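Local coordinates for general Secretion Pathway Protein (Vibrio vulnificus, PDB 4G54) that forms a periplasmic domain of the fused EpsAB protein of the type II secretion system and probably binds peptidoglycan, at residues E161-T166 against A170-R175. Numbering follows the deposited sequence.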
loop_
_atom_site.group_PDB
_atom_site.type_symbol
_atom_site.label_atom_id
_atom_site.label_comp_id
_atom_site.label_asym_id
_atom_site.label_seq_id
_atom_site.Cartn_x
_atom_site.Cartn_y
_atom_site.Cartn_z
ATOM N N GLU A 161 -13.638 10.521 -13.987
ATOM C CA GLU A 161 -13.624 9.513 -15.088
ATOM C C GLU A 161 -12.324 9.517 -15.839
ATOM O O GLU A 161 -11.730 10.567 -16.075
ATOM C CB GLU A 161 -14.790 9.851 -16.061
ATOM C CG GLU A 161 -16.165 9.745 -15.360
ATOM C CD GLU A 161 -16.445 8.308 -14.972
ATOM O OE1 GLU A 161 -16.131 7.421 -15.788
ATOM O OE2 GLU A 161 -16.912 8.023 -13.834
ATOM N N PRO A 162 -11.846 8.319 -16.243
ATOM C CA PRO A 162 -10.666 8.281 -17.103
ATOM C C PRO A 162 -10.934 8.712 -18.517
ATOM O O PRO A 162 -12.144 8.755 -18.928
ATOM C CB PRO A 162 -10.252 6.802 -17.090
ATOM C CG PRO A 162 -11.497 6.047 -16.747
ATOM C CD PRO A 162 -12.346 6.975 -15.844
ATOM N N LEU A 163 -9.871 9.129 -19.221
ATOM C CA LEU A 163 -10.007 9.486 -20.612
ATOM C C LEU A 163 -10.118 8.258 -21.511
ATOM O O LEU A 163 -10.607 8.441 -22.684
ATOM C CB LEU A 163 -8.774 10.293 -21.110
ATOM C CG LEU A 163 -8.571 11.567 -20.273
ATOM C CD1 LEU A 163 -7.381 12.241 -20.887
ATOM C CD2 LEU A 163 -9.789 12.537 -20.368
ATOM N N LYS A 164 -9.693 7.059 -21.040
ATOM C CA LYS A 164 -9.546 5.856 -21.947
ATOM C C LYS A 164 -8.563 6.193 -23.061
ATOM O O LYS A 164 -8.836 5.976 -24.255
ATOM C CB LYS A 164 -10.868 5.303 -22.493
ATOM C CG LYS A 164 -11.755 4.958 -21.260
ATOM C CD LYS A 164 -13.069 4.250 -21.740
ATOM C CE LYS A 164 -14.184 4.418 -20.684
ATOM N NZ LYS A 164 -15.489 3.696 -21.108
ATOM N N THR A 165 -7.376 6.656 -22.668
ATOM C CA THR A 165 -6.393 7.026 -23.698
ATOM C C THR A 165 -5.145 6.139 -23.532
ATOM O O THR A 165 -4.745 5.871 -22.396
ATOM C CB THR A 165 -6.032 8.497 -23.547
ATOM O OG1 THR A 165 -5.123 8.849 -24.581
ATOM C CG2 THR A 165 -5.363 8.822 -22.184
ATOM N N THR A 166 -4.499 5.800 -24.672
ATOM C CA THR A 166 -3.218 5.201 -24.682
ATOM C C THR A 166 -2.162 6.231 -24.954
ATOM O O THR A 166 -0.967 5.931 -24.920
ATOM C CB THR A 166 -3.193 4.208 -25.935
ATOM O OG1 THR A 166 -4.253 3.279 -25.714
ATOM C CG2 THR A 166 -1.894 3.449 -25.979
ATOM N N ALA A 170 -2.852 16.339 -24.510
ATOM C CA ALA A 170 -2.943 17.619 -23.812
ATOM C C ALA A 170 -3.901 17.519 -22.650
ATOM O O ALA A 170 -3.648 18.119 -21.584
ATOM C CB ALA A 170 -3.352 18.745 -24.835
ATOM N N GLU A 171 -4.980 16.757 -22.811
ATOM C CA GLU A 171 -5.969 16.690 -21.728
ATOM C C GLU A 171 -5.426 15.849 -20.571
ATOM O O GLU A 171 -5.592 16.207 -19.382
ATOM C CB GLU A 171 -7.262 16.114 -22.277
ATOM C CG GLU A 171 -8.341 16.195 -21.181
ATOM C CD GLU A 171 -9.742 15.831 -21.618
ATOM O OE1 GLU A 171 -9.895 15.292 -22.769
ATOM O OE2 GLU A 171 -10.700 16.096 -20.817
ATOM N N LEU A 172 -4.656 14.787 -20.865
ATOM C CA LEU A 172 -4.063 14.023 -19.744
ATOM C C LEU A 172 -3.087 14.917 -19.003
ATOM O O LEU A 172 -2.954 14.814 -17.764
ATOM C CB LEU A 172 -3.373 12.739 -20.280
ATOM C CG LEU A 172 -3.064 11.727 -19.125
ATOM C CD1 LEU A 172 -4.330 11.149 -18.437
ATOM C CD2 LEU A 172 -2.254 10.553 -19.684
ATOM N N MET A 173 -2.333 15.735 -19.761
ATOM C CA MET A 173 -1.389 16.665 -19.120
ATOM C C MET A 173 -2.144 17.616 -18.126
ATOM O O MET A 173 -1.627 17.843 -16.999
ATOM C CB MET A 173 -0.622 17.460 -20.199
ATOM C CG MET A 173 0.503 18.230 -19.569
ATOM S SD MET A 173 1.500 18.968 -20.953
ATOM C CE MET A 173 2.629 19.947 -19.916
ATOM N N GLN A 174 -3.309 18.132 -18.538
ATOM C CA GLN A 174 -4.096 19.016 -17.628
ATOM C C GLN A 174 -4.513 18.201 -16.410
ATOM O O GLN A 174 -4.599 18.768 -15.311
ATOM C CB GLN A 174 -5.323 19.532 -18.418
ATOM C CG GLN A 174 -4.845 20.487 -19.485
ATOM C CD GLN A 174 -5.447 21.858 -19.286
ATOM O OE1 GLN A 174 -4.858 22.756 -18.665
ATOM N NE2 GLN A 174 -6.691 21.988 -19.726
ATOM N N ARG A 175 -4.768 16.910 -16.561
ATOM C CA ARG A 175 -5.182 16.087 -15.386
ATOM C C ARG A 175 -4.025 15.790 -14.454
ATOM O O ARG A 175 -4.182 15.836 -13.248
ATOM C CB ARG A 175 -5.811 14.746 -15.828
ATOM C CG ARG A 175 -7.187 15.099 -16.494
ATOM C CD ARG A 175 -7.863 13.809 -17.084
ATOM N NE ARG A 175 -8.094 12.766 -16.058
ATOM C CZ ARG A 175 -8.961 12.872 -15.040
ATOM N NH1 ARG A 175 -9.756 13.941 -14.829
ATOM N NH2 ARG A 175 -9.015 11.820 -14.188
#
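L163 reaches from the 161-166 loop to the first two turns of helix 170-182, where E171, L172 and R175 receive it. Its CB leaves the backbone toward the helix, and chi1 of -58° sets CG anti to the carbonyl carbon, bringing that branch point to 4.0 Å from R175 CD. Beyond CG the two methyls part. CD1 runs in over the helix backbone, 3.7 Å from L172 N, an amide already bonded to the side chain of N169, and it also packs on L172 CA and, at 4.1 Å, on L172 CD1. CD2 turns outward to the carboxylate of E171, whose CD lies 3.5 Å away with both oxygens slightly farther off; the extended E171 chain passes at a slant across the leucine end, its CG and carboxylate both touching CD2. R175 CD also touches CD2, the arginine and leucine chains running in opposite senses. R175 then bends at chi3 (58°), and its guanidinium presents one face to E161 O, which sits 3.5 Å from NH2, above the plane and nearer the edge of the group than its centre. The charge itself is met by D160 in a salt bridge with NH2. T165 adds a looser apolar touch, its CG2 standing 4.3 Å from L172 CD2, while L172 also packs on I147 of helix 145-158. D151 of that same helix accepts the backbone N-H groups of L163 and T165, which fixes the loop that carries the leucine. A leucine of an interhelical loop thus packs at the surface on the helix that follows, consistent with the small helical bundle of peptidoglycan-binding domains.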